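Local coordinates for dinoflagellate luciferase (Lingulodinium polyedrum, PDB 1VPR), which catalyses the oxidation of dinoflagellate luciferin by molecular oxygen with emission of blue light, this chain being the third of its three homologous luciferase domains, at residues Q112-Q117 / T333-P338; L138-L143 / W265-G270; L149-Y154 / K337-L342; R227-W232 / P310-I315; R274-A279 / F287-T292. One frame throughout, in Å; residues are numbered along the deposited sequence.

How the interactions relate
All five contacts lie in the catalytic domain, a calycin-type beta barrel, and illustrate how one barrel gathers the loops around it. Interactions 1 and 3 share Lys337 and Pro338, their centres 13 Å apart; through them the loop after helix 321-324 returns to loops that precede the barrel strands. Interaction 1 also touches interaction 2, where Pro116 packs on Trp265, and interaction 5, where Arg274 meets Asp113. Interactions 2, 4 and 5 reach the same antiparallel sheet, 2 and 5 through neighbouring strands. Interaction 4 touches no other; its nearest atoms are about 5 Å from interaction 5, its centre 31 Å from that of interaction 1. Along the chain 5 falls within 4, itself within 1 and 3.

Interaction 1 (Q112-Q117 / T333-P338); sequences QDPCPQ and TNLGKP
Asn334 reaches across to Pro114 with its amide and supplies the polar part of this contact. Its ND2 donates to Pro114 O at 3.1 Å with an N-H...O angle of 156°, approaching from above the carbonyl plane. The amide's other end is held too, since Asn334 OD1 accepts from the backbone N of Ala147. With CG set between the backbone N and the carbonyl carbon (chi1 50°), the Asn334 side chain crosses Pro116 at about a right angle, and Pro116 CB lies 3.9 Å from Asn334 CB. A looser apolar touch joins Pro114 CG and Leu335 CD1, 4.5 Å apart. Within 333-338, a type I turn runs from Thr333 to Gly336, and Thr333 OG1 accepts from Leu335 N at 3.1 Å, forming an ST turn that carries Asn334 at its corner. At the surface, the contact joins the loop between helices 107-111 and 120-126 to the one after helix 321-324, while Cys115 and Pro116 rest on strand 271-282.

Interaction 2 (L138-L143 / W265-G270); sequences LPCGPL and WEMESG
Leu143 meets the indole of Trp265 through a CH-pi contact: its CD2 stands over one face, 4.1 Å from the centroid of the five-membered ring and 10° off the ring normal. The two side chains slide past each other in opposite directions. More than one branch of the leucine is engaged: Leu143 CD1 approaches Trp265 CD1 to 3.7 Å, and Leu143 CB lies 3.8 Å from Trp265 NE1. That nitrogen donates its hydrogen to Pro144 O, a bond that ties the indole to the residue following Leu143.

A second apolar group centres on selenomethionine Met267. Its chain bends at chi2 (-53°) and again at chi3, and its SE lies 4.0 Å from Leu143 CD2. The terminal methyl meets Leu138 tip to tip, CE to CD2 at 3.9 Å, while Cys140 SG approaches the same Met267 CE at 4.3 Å. A type I turn from Leu138 to Gly141 presents Leu138 and Cys140 toward this methyl.

The contact is buried and joins the loop between helix 120-126 and strand 163-169 to the end of barrel strand 259-266. Cys126 of helix 120-126 packs on Leu138, Cys140 and Met267, while Leu249 of strand 247-253 touches Leu138 and Leu143.

Interaction 3 (L149-Y154 / K337-L342); sequences LPEPGY and KPYPTL
The Tyr339 ring points its phenol edge at the backbone of 149-154: Pro150 O lies at that edge, near the ring plane, and Leu149 O and Thr341 OG1 are also at the ring edge, in plane. Pro340 CD sits over one face, offset toward the rim, and Tyr339 stacks with Trp145. Tyr339 OH donates to Pro150 O at 2.7 Å, in the carbonyl plane and on a lone pair. The ring reaches this acceptor with CG anti to the backbone N (chi1 -169°).

Around the hydroxyl, apolar atoms close in. Pro152 meets Tyr339 tip to tip, its CD 3.2 Å from Tyr339 OH, and Leu149 crosses the tyrosine at about a right angle, with CD2 3.7 Å from Tyr339 CE1. Farther out, Glu151 crosses Pro340, the centre of an inverse gamma turn closed by Thr341 N to Tyr339 O, and Glu151 OE2 comes within 3.5 Å of Pro340 CD. A water bridges the segments by donating to both Glu151 OE2, at 2.9 Å, and Pro338 O, at 2.7 Å. Lys337 NZ is 4.6 Å from Glu151 OE2, near enough that opposite charges could attract without direct contact.

The touching parts, 149-152 and 337-340, run 26° apart in direction. They lie beside the barrel, where Leu149 packs on strands 247-253 and 259-266, and Tyr339 reaches Val253 of the former.

Interaction 4 (R227-W232 / P310-I315); sequences RAKRTW and PESDPI
Lys229 bends twice near its end, at chi3 (62°) and chi4 (78°), the latter turning NZ toward the backbone of 310-315. NZ donates to Asp313 O at 2.9 Å, in the carbonyl plane. Ser312 OG lies 2.8 Å from Lys229 NZ, with CB-OG turned anti to the backbone N. The ammonium also forms salt bridges with Asp219 and Glu7, and the Ser312 hydroxyl is hydrogen-bonded to these same two acids. Such a cluster would be expected to stabilise the lysine's positive charge.

Ile315 provides the apolar side. Its CG2, anti to the carbonyl carbon, lies 3.8 Å from Lys229 CE, while CD1 reaches Lys229 O at 3.7 Å. Thr231 slides past Ile315 in the opposite direction; Thr231 OG1 is near Ile315 O, but its modelled place is doubtful and Thr217 OG1 is also a hydrogen-bond partner.

The contact lays the loop between strand 297-307 and helix 321-324 against strand 229-233, which pairs with strand 215-219 in the barrel sheet. Pro314 touches Thr217 of that adjacent strand, and Glu7 brings in the N-terminal part of the chain.

Interaction 5 (R274-A279 / F287-T292); sequences RIERRA and FMRQAT
Glu276 and Ala291 form a hydrogen-bonded antiparallel pair, with Glu276 N to Ala291 O at 3.0 Å and Ala291 N to Glu276 O at 2.9 Å. Arg278 and Arg289 repeat the pattern, and CA-H...O contacts accompany the bonds. On one face of the hairpin Arg277 grips Gln290 OE1 side-on with two nitrogens, NE at 3.0 Å and NH2 at 3.1 Å. Its chain is extended from CG to NE (chi3 171°), putting NE beside OE1. The acceptor lies in the guanidinium plane, but both nitrogens reach it from the same face of the amide, above its carbonyl plane; the two planes are 40° apart. The Arg277 and Gln290 side chains lie side by side, pointing the same way.

This hairpin of strands 271-282 and 285-294 belongs to the calycin beta barrel. On the other face, with Glu276, Arg278, Arg289 and Ala291, Arg289 NH1 stands over the centre of the Arg278 guanidinium, 3.1 Å above its plane. Two like charges this close probably depend on nearby acid: Glu276 OE2 takes Arg278 NE at 2.7 Å through its syn lone pair, and makes a long salt bridge to Arg289 NH1. A water donates to Glu276 OE2 and Arg289 O while accepting from Arg289 NE.

Farther out, Asp103 forms a salt bridge with Arg289 NH1, Arg259 pairs with Glu276 OE1, and Tyr303 OH of strand 297-307 hydrogen-bonds to Gln290 OE1.

Interaction 1 (Q112-Q117 / T333-P338)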
# COMPACT_ATOMS: atom_id res chain seq x y z
N GLN A 112 17.15 -7.33 -10.78
CA GLN A 112 17.83 -8.51 -11.35
C GLN A 112 18.28 -9.48 -10.26
O GLN A 112 18.65 -10.61 -10.54
CB GLN A 112 19.04 -8.08 -12.18
CG GLN A 112 18.68 -7.18 -13.35
CD GLN A 112 19.89 -6.75 -14.13
OE1 GLN A 112 20.18 -7.28 -15.20
NE2 GLN A 112 20.63 -5.79 -13.59
N ASP A 113 18.25 -9.02 -9.01
CA ASP A 113 18.61 -9.88 -7.90
C ASP A 113 17.65 -11.06 -7.90
O ASP A 113 16.46 -10.90 -8.23
CB ASP A 113 18.49 -9.11 -6.58
CG ASP A 113 19.68 -8.21 -6.32
OD1 ASP A 113 19.56 -7.24 -5.54
OD2 ASP A 113 20.76 -8.48 -6.90
N PRO A 114 18.13 -12.26 -7.53
CA PRO A 114 17.29 -13.46 -7.50
C PRO A 114 16.10 -13.24 -6.56
O PRO A 114 16.28 -12.92 -5.37
CB PRO A 114 18.24 -14.55 -6.99
CG PRO A 114 19.59 -14.01 -7.26
CD PRO A 114 19.47 -12.55 -6.99
N CYS A 115 14.90 -13.42 -7.09
CA CYS A 115 13.69 -13.23 -6.30
C CYS A 115 13.12 -14.54 -5.74
O CYS A 115 12.92 -15.50 -6.48
CB CYS A 115 12.63 -12.56 -7.17
SG CYS A 115 11.15 -12.07 -6.25
N PRO A 116 12.85 -14.59 -4.43
CA PRO A 116 12.30 -15.80 -3.82
C PRO A 116 10.86 -16.00 -4.26
O PRO A 116 10.21 -15.07 -4.75
CB PRO A 116 12.39 -15.50 -2.33
CG PRO A 116 12.13 -14.00 -2.30
CD PRO A 116 12.97 -13.49 -3.45
N GLN A 117 10.35 -17.22 -4.08
CA GLN A 117 8.99 -17.55 -4.46
C GLN A 117 8.55 -18.69 -3.55
O GLN A 117 9.35 -19.58 -3.25
CB GLN A 117 8.99 -17.98 -5.92
CG GLN A 117 7.85 -18.86 -6.36
CD GLN A 117 6.60 -18.09 -6.69
OE1 GLN A 117 6.67 -17.02 -7.28
NE2 GLN A 117 5.44 -18.66 -6.35
N THR A 333 17.87 -14.89 3.68
CA THR A 333 17.41 -14.44 2.38
C THR A 333 17.40 -15.75 1.61
O THR A 333 17.79 -16.78 2.14
CB THR A 333 18.43 -13.49 1.69
OG1 THR A 333 19.66 -14.21 1.44
CG2 THR A 333 18.72 -12.27 2.57
N ASN A 334 16.97 -15.71 0.35
CA ASN A 334 16.95 -16.91 -0.46
C ASN A 334 18.37 -17.33 -0.91
O ASN A 334 18.54 -18.32 -1.62
CB ASN A 334 16.04 -16.70 -1.66
CG ASN A 334 16.32 -15.41 -2.39
OD1 ASN A 334 16.32 -14.32 -1.81
ND2 ASN A 334 16.57 -15.52 -3.68
N LEU A 335 19.39 -16.59 -0.51
CA LEU A 335 20.75 -16.98 -0.87
C LEU A 335 21.44 -17.45 0.41
O LEU A 335 22.66 -17.60 0.46
CB LEU A 335 21.50 -15.80 -1.52
CG LEU A 335 21.07 -15.44 -2.94
CD1 LEU A 335 21.93 -14.31 -3.44
CD2 LEU A 335 21.21 -16.64 -3.87
N GLY A 336 20.63 -17.70 1.44
CA GLY A 336 21.16 -18.17 2.71
C GLY A 336 21.82 -17.17 3.64
O GLY A 336 22.41 -17.55 4.65
N LYS A 337 21.72 -15.88 3.34
CA LYS A 337 22.33 -14.87 4.20
C LYS A 337 21.35 -14.37 5.26
O LYS A 337 20.22 -13.99 4.95
CB LYS A 337 22.82 -13.70 3.35
CG LYS A 337 23.58 -12.61 4.11
CD LYS A 337 23.94 -11.47 3.17
CE LYS A 337 24.66 -10.35 3.89
NZ LYS A 337 25.22 -9.31 2.96
N PRO A 338 21.77 -14.37 6.54
CA PRO A 338 20.92 -13.91 7.64
C PRO A 338 20.54 -12.45 7.49
O PRO A 338 21.38 -11.62 7.15
CB PRO A 338 21.81 -14.12 8.88
CG PRO A 338 22.73 -15.23 8.47
CD PRO A 338 23.07 -14.85 7.04

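Interaction 2 (L138-L143 / W265-G270)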
# COMPACT_ATOMS: atom_id res chain seq x y z
N LEU A 138 3.66 -18.29 10.95
CA LEU A 138 3.11 -18.51 9.63
C LEU A 138 3.29 -20.01 9.38
O LEU A 138 4.35 -20.58 9.66
CB LEU A 138 3.88 -17.68 8.59
CG LEU A 138 3.23 -17.50 7.22
CD1 LEU A 138 1.91 -16.75 7.35
CD2 LEU A 138 4.19 -16.72 6.32
N PRO A 139 2.25 -20.67 8.86
CA PRO A 139 2.32 -22.12 8.60
C PRO A 139 3.46 -22.62 7.71
O PRO A 139 3.94 -23.73 7.90
CB PRO A 139 0.95 -22.42 7.99
CG PRO A 139 0.06 -21.42 8.69
CD PRO A 139 0.90 -20.16 8.57
N CYS A 140 3.90 -21.81 6.75
CA CYS A 140 4.95 -22.28 5.85
C CYS A 140 6.36 -22.03 6.36
O CYS A 140 7.33 -22.20 5.62
CB CYS A 140 4.77 -21.66 4.46
SG CYS A 140 4.69 -19.86 4.39
N GLY A 141 6.48 -21.66 7.63
CA GLY A 141 7.80 -21.39 8.19
C GLY A 141 8.19 -19.96 7.87
O GLY A 141 7.41 -19.24 7.25
N PRO A 142 9.42 -19.53 8.23
CA PRO A 142 9.93 -18.18 7.99
C PRO A 142 9.85 -17.76 6.55
O PRO A 142 10.27 -18.51 5.66
CB PRO A 142 11.39 -18.27 8.43
CG PRO A 142 11.43 -19.52 9.33
CD PRO A 142 10.52 -20.44 8.61
N LEU A 143 9.31 -16.57 6.28
CA LEU A 143 9.26 -16.13 4.89
C LEU A 143 10.70 -15.82 4.50
O LEU A 143 11.51 -15.39 5.33
CB LEU A 143 8.37 -14.88 4.75
CG LEU A 143 6.84 -15.06 4.87
CD1 LEU A 143 6.14 -13.70 4.95
CD2 LEU A 143 6.31 -15.86 3.67
N TRP A 265 5.07 -9.97 0.39
CA TRP A 265 4.74 -11.34 0.03
C TRP A 265 3.24 -11.42 -0.11
O TRP A 265 2.52 -11.19 0.86
CB TRP A 265 5.17 -12.32 1.12
CG TRP A 265 6.61 -12.71 1.07
CD1 TRP A 265 7.61 -12.25 1.87
CD2 TRP A 265 7.22 -13.65 0.17
NE1 TRP A 265 8.81 -12.84 1.53
CE2 TRP A 265 8.59 -13.71 0.49
CE3 TRP A 265 6.73 -14.45 -0.87
CZ2 TRP A 265 9.49 -14.54 -0.20
CZ3 TRP A 265 7.63 -15.28 -1.56
CH2 TRP A 265 8.99 -15.31 -1.21
N GLU A 266 2.77 -11.74 -1.31
CA GLU A 266 1.33 -11.89 -1.57
C GLU A 266 1.09 -13.37 -1.29
O GLU A 266 1.40 -14.24 -2.12
CB GLU A 266 1.04 -11.54 -3.03
CG GLU A 266 -0.42 -11.63 -3.46
CD GLU A 266 -0.59 -11.28 -4.92
OE1 GLU A 266 -0.12 -12.08 -5.77
OE2 GLU A 266 -1.17 -10.19 -5.23
N MSE A 267 0.54 -13.65 -0.11
CA MSE A 267 0.35 -15.00 0.36
C MSE A 267 -0.48 -15.95 -0.50
O MSE A 267 -0.17 -17.13 -0.58
CB MSE A 267 -0.18 -14.98 1.79
CG MSE A 267 0.70 -14.22 2.79
SE MSE A 267 2.53 -14.84 2.76
CE MSE A 267 2.18 -16.74 2.93
N GLU A 268 -1.52 -15.46 -1.16
CA GLU A 268 -2.33 -16.36 -1.96
C GLU A 268 -1.70 -16.84 -3.27
O GLU A 268 -2.19 -17.82 -3.86
CB GLU A 268 -3.68 -15.72 -2.24
CG GLU A 268 -4.51 -15.54 -0.99
CD GLU A 268 -3.93 -14.51 -0.04
OE1 GLU A 268 -3.60 -13.39 -0.49
OE2 GLU A 268 -3.83 -14.81 1.17
N SER A 269 -0.63 -16.18 -3.72
CA SER A 269 0.05 -16.54 -4.97
C SER A 269 1.49 -17.01 -4.73
O SER A 269 2.12 -17.63 -5.60
CB SER A 269 0.07 -15.35 -5.91
OG SER A 269 0.96 -14.35 -5.42
N GLY A 270 2.01 -16.72 -3.54
CA GLY A 270 3.37 -17.10 -3.21
C GLY A 270 4.40 -16.21 -3.87
O GLY A 270 5.60 -16.51 -3.87

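Interaction 3 (L149-Y154 / K337-L342)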
# COMPACT_ATOMS: atom_id res chain seq x y z
N LEU A 149 18.23 -7.13 -0.43
CA LEU A 149 17.56 -6.12 0.37
C LEU A 149 18.57 -5.52 1.34
O LEU A 149 19.26 -6.24 2.05
CB LEU A 149 16.40 -6.73 1.18
CG LEU A 149 15.60 -5.73 2.03
CD1 LEU A 149 14.79 -4.81 1.12
CD2 LEU A 149 14.67 -6.49 2.99
N PRO A 150 18.69 -4.18 1.36
CA PRO A 150 19.65 -3.59 2.29
C PRO A 150 19.23 -3.85 3.72
O PRO A 150 18.04 -4.01 4.01
CB PRO A 150 19.62 -2.10 1.94
CG PRO A 150 18.21 -1.91 1.38
CD PRO A 150 18.05 -3.15 0.53
N GLU A 151 20.21 -3.90 4.63
CA GLU A 151 19.93 -4.13 6.04
C GLU A 151 19.52 -2.80 6.64
O GLU A 151 19.82 -1.74 6.08
CB GLU A 151 21.16 -4.69 6.75
CG GLU A 151 21.52 -6.07 6.21
CD GLU A 151 22.74 -6.69 6.86
OE1 GLU A 151 23.51 -5.95 7.51
OE2 GLU A 151 22.93 -7.91 6.72
N PRO A 152 18.81 -2.83 7.77
CA PRO A 152 18.37 -1.57 8.38
C PRO A 152 19.45 -0.95 9.27
O PRO A 152 20.47 -1.57 9.56
CB PRO A 152 17.14 -1.99 9.17
CG PRO A 152 17.54 -3.36 9.67
CD PRO A 152 18.24 -4.00 8.47
N GLY A 153 19.22 0.28 9.71
CA GLY A 153 20.16 0.96 10.58
C GLY A 153 20.17 2.45 10.30
O GLY A 153 20.23 3.25 11.23
N TYR A 154 20.10 2.82 9.03
CA TYR A 154 20.10 4.22 8.66
C TYR A 154 18.83 4.90 9.17
O TYR A 154 17.74 4.33 9.10
CB TYR A 154 20.15 4.38 7.14
CG TYR A 154 20.23 5.81 6.72
CD1 TYR A 154 21.40 6.54 6.89
CD2 TYR A 154 19.11 6.48 6.21
CE1 TYR A 154 21.45 7.89 6.58
CE2 TYR A 154 19.17 7.83 5.90
CZ TYR A 154 20.33 8.53 6.09
OH TYR A 154 20.38 9.88 5.82
N LYS A 337 21.72 -15.88 3.34
CA LYS A 337 22.33 -14.87 4.20
C LYS A 337 21.35 -14.37 5.26
O LYS A 337 20.22 -13.99 4.95
CB LYS A 337 22.82 -13.70 3.35
CG LYS A 337 23.58 -12.61 4.11
CD LYS A 337 23.94 -11.47 3.17
CE LYS A 337 24.66 -10.35 3.89
NZ LYS A 337 25.22 -9.31 2.96
N PRO A 338 21.77 -14.37 6.54
CA PRO A 338 20.92 -13.91 7.64
C PRO A 338 20.54 -12.45 7.49
O PRO A 338 21.38 -11.62 7.15
CB PRO A 338 21.81 -14.12 8.88
CG PRO A 338 22.73 -15.23 8.47
CD PRO A 338 23.07 -14.85 7.04
N TYR A 339 19.27 -12.12 7.72
CA TYR A 339 18.86 -10.72 7.66
C TYR A 339 18.71 -10.36 9.12
O TYR A 339 17.96 -11.01 9.84
CB TYR A 339 17.54 -10.55 6.91
CG TYR A 339 17.25 -9.10 6.62
CD1 TYR A 339 17.78 -8.47 5.48
CD2 TYR A 339 16.51 -8.33 7.52
CE1 TYR A 339 17.56 -7.09 5.26
CE2 TYR A 339 16.29 -6.98 7.30
CZ TYR A 339 16.80 -6.36 6.18
OH TYR A 339 16.52 -5.02 5.98
N PRO A 340 19.40 -9.31 9.59
CA PRO A 340 19.33 -8.93 11.01
C PRO A 340 18.07 -8.32 11.61
O PRO A 340 18.07 -7.15 12.01
CB PRO A 340 20.53 -8.01 11.16
CG PRO A 340 20.45 -7.24 9.87
CD PRO A 340 20.21 -8.34 8.84
N THR A 341 17.01 -9.11 11.70
CA THR A 341 15.77 -8.67 12.32
C THR A 341 15.30 -9.82 13.20
O THR A 341 15.25 -10.96 12.75
CB THR A 341 14.68 -8.32 11.26
OG1 THR A 341 15.00 -7.06 10.65
CG2 THR A 341 13.28 -8.21 11.92
N LEU A 342 15.00 -9.51 14.46
CA LEU A 342 14.53 -10.51 15.42
C LEU A 342 13.05 -10.79 15.23
O LEU A 342 12.25 -9.89 14.94
CB LEU A 342 14.78 -10.02 16.86
CG LEU A 342 16.23 -9.62 17.16
CD1 LEU A 342 16.36 -9.02 18.55
CD2 LEU A 342 17.14 -10.86 16.99
O HOH W 1 21.15 -9.66 5.26

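Interaction 4 (R227-W232 / P310-I315)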
# COMPACT_ATOMS: atom_id res chain seq x y z
N ARG A 227 -7.01 -1.70 5.74
CA ARG A 227 -6.66 -0.85 6.88
C ARG A 227 -6.33 0.57 6.40
O ARG A 227 -5.48 0.75 5.53
CB ARG A 227 -5.50 -1.49 7.69
CG ARG A 227 -4.93 -0.61 8.80
CD ARG A 227 -4.17 -1.39 9.88
NE ARG A 227 -3.57 -2.63 9.42
CZ ARG A 227 -3.41 -3.70 10.21
NH1 ARG A 227 -3.81 -3.64 11.49
NH2 ARG A 227 -2.86 -4.82 9.74
N ALA A 228 -7.01 1.56 6.95
CA ALA A 228 -6.81 2.94 6.54
C ALA A 228 -5.44 3.48 6.94
O ALA A 228 -4.80 4.22 6.18
CB ALA A 228 -7.93 3.84 7.15
N LYS A 229 -5.00 3.10 8.13
CA LYS A 229 -3.73 3.58 8.68
C LYS A 229 -2.84 2.48 9.21
O LYS A 229 -3.33 1.58 9.93
CB LYS A 229 -4.03 4.52 9.86
CG LYS A 229 -4.97 5.67 9.52
CD LYS A 229 -5.38 6.48 10.75
CE LYS A 229 -4.19 7.13 11.41
NZ LYS A 229 -3.78 8.34 10.66
N ARG A 230 -1.55 2.54 8.90
CA ARG A 230 -0.60 1.54 9.41
C ARG A 230 0.68 2.25 9.84
O ARG A 230 1.03 3.31 9.30
CB ARG A 230 -0.25 0.46 8.36
CG ARG A 230 0.77 0.87 7.28
CD ARG A 230 0.13 1.61 6.13
NE ARG A 230 -0.87 0.76 5.47
CZ ARG A 230 -2.15 1.11 5.30
NH1 ARG A 230 -2.58 2.28 5.73
NH2 ARG A 230 -3.00 0.29 4.68
N THR A 231 1.33 1.70 10.84
CA THR A 231 2.60 2.25 11.33
C THR A 231 3.61 1.11 11.25
O THR A 231 3.31 -0.03 11.62
CB THR A 231 2.50 2.70 12.81
OG1 THR A 231 1.60 3.82 12.91
CG2 THR A 231 3.85 3.14 13.32
N TRP A 232 4.81 1.41 10.77
CA TRP A 232 5.84 0.39 10.68
C TRP A 232 7.22 0.97 10.94
O TRP A 232 7.38 2.18 11.05
CB TRP A 232 5.79 -0.30 9.29
CG TRP A 232 5.59 0.60 8.11
CD1 TRP A 232 4.44 0.73 7.36
CD2 TRP A 232 6.53 1.53 7.55
NE1 TRP A 232 4.61 1.69 6.39
CE2 TRP A 232 5.88 2.20 6.49
CE3 TRP A 232 7.86 1.87 7.85
CZ2 TRP A 232 6.50 3.20 5.72
CZ3 TRP A 232 8.49 2.87 7.09
CH2 TRP A 232 7.81 3.52 6.04
N PRO A 310 0.72 16.06 6.81
CA PRO A 310 -0.16 14.95 6.42
C PRO A 310 -1.59 15.20 6.91
O PRO A 310 -2.54 14.59 6.40
CB PRO A 310 0.48 13.76 7.12
CG PRO A 310 1.02 14.38 8.39
CD PRO A 310 1.68 15.63 7.83
N GLU A 311 -1.74 16.10 7.88
CA GLU A 311 -3.05 16.40 8.48
C GLU A 311 -3.71 15.09 8.90
O GLU A 311 -4.88 14.82 8.59
CB GLU A 311 -3.93 17.16 7.47
CG GLU A 311 -3.44 18.60 7.25
CD GLU A 311 -4.46 19.47 6.53
OE1 GLU A 311 -4.41 19.56 5.29
OE2 GLU A 311 -5.32 20.07 7.20
N SER A 312 -2.94 14.28 9.61
CA SER A 312 -3.39 12.97 10.07
C SER A 312 -2.43 12.59 11.18
O SER A 312 -1.24 12.92 11.12
CB SER A 312 -3.31 11.98 8.91
OG SER A 312 -3.98 10.77 9.25
N ASP A 313 -2.93 11.92 12.21
CA ASP A 313 -2.09 11.55 13.35
C ASP A 313 -1.44 10.18 13.30
O ASP A 313 -1.96 9.26 12.71
CB ASP A 313 -2.91 11.61 14.63
CG ASP A 313 -3.42 13.00 14.94
OD1 ASP A 313 -4.52 13.09 15.55
OD2 ASP A 313 -2.74 13.99 14.59
N PRO A 314 -0.27 10.03 13.94
CA PRO A 314 0.41 8.73 13.96
C PRO A 314 -0.41 7.79 14.85
O PRO A 314 -1.29 8.23 15.59
CB PRO A 314 1.74 9.04 14.66
CG PRO A 314 1.97 10.49 14.41
CD PRO A 314 0.58 11.11 14.49
N ILE A 315 -0.13 6.49 14.77
CA ILE A 315 -0.77 5.53 15.67
C ILE A 315 0.42 4.74 16.23
O ILE A 315 1.54 4.79 15.66
CB ILE A 315 -1.79 4.61 14.95
CG1 ILE A 315 -1.16 3.94 13.73
CG2 ILE A 315 -3.02 5.42 14.54
CD1 ILE A 315 -1.99 2.75 13.19

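Interaction 5 (R274-A279 / F287-T292)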
# COMPACT_ATOMS: atom_id res chain seq x y z
N ARG A 274 8.68 -6.79 -5.22
CA ARG A 274 9.77 -6.00 -4.67
C ARG A 274 9.48 -4.57 -5.05
O ARG A 274 8.93 -4.31 -6.11
CB ARG A 274 11.09 -6.54 -5.19
CG ARG A 274 11.44 -7.88 -4.54
CD ARG A 274 12.72 -8.49 -5.13
NE ARG A 274 12.52 -8.74 -6.55
CZ ARG A 274 13.50 -9.06 -7.39
NH1 ARG A 274 14.74 -9.18 -6.93
NH2 ARG A 274 13.23 -9.22 -8.68
N ILE A 275 9.85 -3.63 -4.19
CA ILE A 275 9.43 -2.26 -4.43
C ILE A 275 10.32 -1.18 -3.84
O ILE A 275 11.07 -1.44 -2.89
CB ILE A 275 7.99 -2.13 -3.84
CG1 ILE A 275 7.42 -0.71 -4.01
CG2 ILE A 275 8.00 -2.49 -2.33
CD1 ILE A 275 5.98 -0.63 -3.47
N GLU A 276 10.27 0.01 -4.44
CA GLU A 276 11.00 1.15 -3.90
C GLU A 276 10.12 2.38 -4.03
O GLU A 276 9.22 2.44 -4.90
CB GLU A 276 12.33 1.42 -4.63
CG GLU A 276 12.24 1.84 -6.10
CD GLU A 276 13.46 2.64 -6.51
OE1 GLU A 276 14.57 2.05 -6.50
OE2 GLU A 276 13.32 3.86 -6.81
N ARG A 277 10.36 3.36 -3.15
CA ARG A 277 9.69 4.66 -3.23
C ARG A 277 10.82 5.63 -3.04
O ARG A 277 11.59 5.49 -2.09
CB ARG A 277 8.66 4.89 -2.13
CG ARG A 277 7.30 4.22 -2.37
CD ARG A 277 6.43 4.24 -1.11
NE ARG A 277 5.07 3.79 -1.42
CZ ARG A 277 4.14 3.54 -0.51
NH1 ARG A 277 4.42 3.71 0.78
NH2 ARG A 277 2.93 3.11 -0.88
N ARG A 278 10.93 6.62 -3.93
CA ARG A 278 11.97 7.63 -3.82
C ARG A 278 11.37 9.00 -4.05
O ARG A 278 10.47 9.17 -4.89
CB ARG A 278 13.13 7.39 -4.82
CG ARG A 278 12.81 7.59 -6.28
CD ARG A 278 14.09 7.51 -7.14
NE ARG A 278 14.62 6.14 -7.21
CZ ARG A 278 15.71 5.79 -7.89
NH1 ARG A 278 16.10 4.52 -7.90
NH2 ARG A 278 16.43 6.70 -8.54
N ALA A 279 11.86 9.98 -3.28
CA ALA A 279 11.39 11.36 -3.40
C ALA A 279 12.51 12.18 -4.04
O ALA A 279 13.67 12.03 -3.67
CB ALA A 279 11.06 11.93 -2.02
N PHE A 287 8.53 15.23 -6.13
CA PHE A 287 7.76 14.10 -6.59
C PHE A 287 8.21 12.83 -5.88
O PHE A 287 9.29 12.76 -5.31
CB PHE A 287 7.94 13.87 -8.11
CG PHE A 287 7.12 14.80 -8.97
CD1 PHE A 287 7.48 16.14 -9.12
CD2 PHE A 287 6.00 14.33 -9.65
CE1 PHE A 287 6.74 16.98 -9.93
CE2 PHE A 287 5.26 15.17 -10.45
CZ PHE A 287 5.62 16.50 -10.59
N MSE A 288 7.36 11.81 -5.93
CA MSE A 288 7.69 10.54 -5.36
C MSE A 288 7.40 9.51 -6.43
O MSE A 288 6.31 9.52 -7.01
CB MSE A 288 6.84 10.21 -4.11
CG MSE A 288 6.98 8.75 -3.72
SE MSE A 288 6.05 8.26 -2.07
CE MSE A 288 7.34 8.85 -0.90
N ARG A 289 8.36 8.64 -6.71
CA ARG A 289 8.13 7.60 -7.68
C ARG A 289 8.14 6.26 -6.97
O ARG A 289 9.08 5.93 -6.27
CB ARG A 289 9.18 7.58 -8.80
CG ARG A 289 8.88 6.49 -9.85
CD ARG A 289 10.02 6.32 -10.87
NE ARG A 289 11.25 5.81 -10.24
CZ ARG A 289 12.46 5.90 -10.79
NH1 ARG A 289 13.52 5.42 -10.15
NH2 ARG A 289 12.63 6.49 -11.97
N GLN A 290 7.07 5.51 -7.16
CA GLN A 290 6.93 4.18 -6.58
C GLN A 290 7.13 3.18 -7.72
O GLN A 290 6.49 3.29 -8.76
CB GLN A 290 5.52 4.04 -6.00
CG GLN A 290 5.18 2.69 -5.40
CD GLN A 290 3.79 2.71 -4.80
OE1 GLN A 290 3.49 3.51 -3.90
NE2 GLN A 290 2.93 1.83 -5.30
N ALA A 291 8.00 2.19 -7.53
CA ALA A 291 8.25 1.21 -8.57
C ALA A 291 8.12 -0.18 -7.95
O ALA A 291 8.90 -0.54 -7.06
CB ALA A 291 9.67 1.41 -9.17
N THR A 292 7.15 -0.95 -8.43
CA THR A 292 6.89 -2.30 -7.94
C THR A 292 7.14 -3.33 -9.03
O THR A 292 6.68 -3.17 -10.16
CB THR A 292 5.43 -2.44 -7.51
OG1 THR A 292 5.10 -1.37 -6.62
CG2 THR A 292 5.22 -3.77 -6.79
O HOH W 2 10.91 4.55 -7.72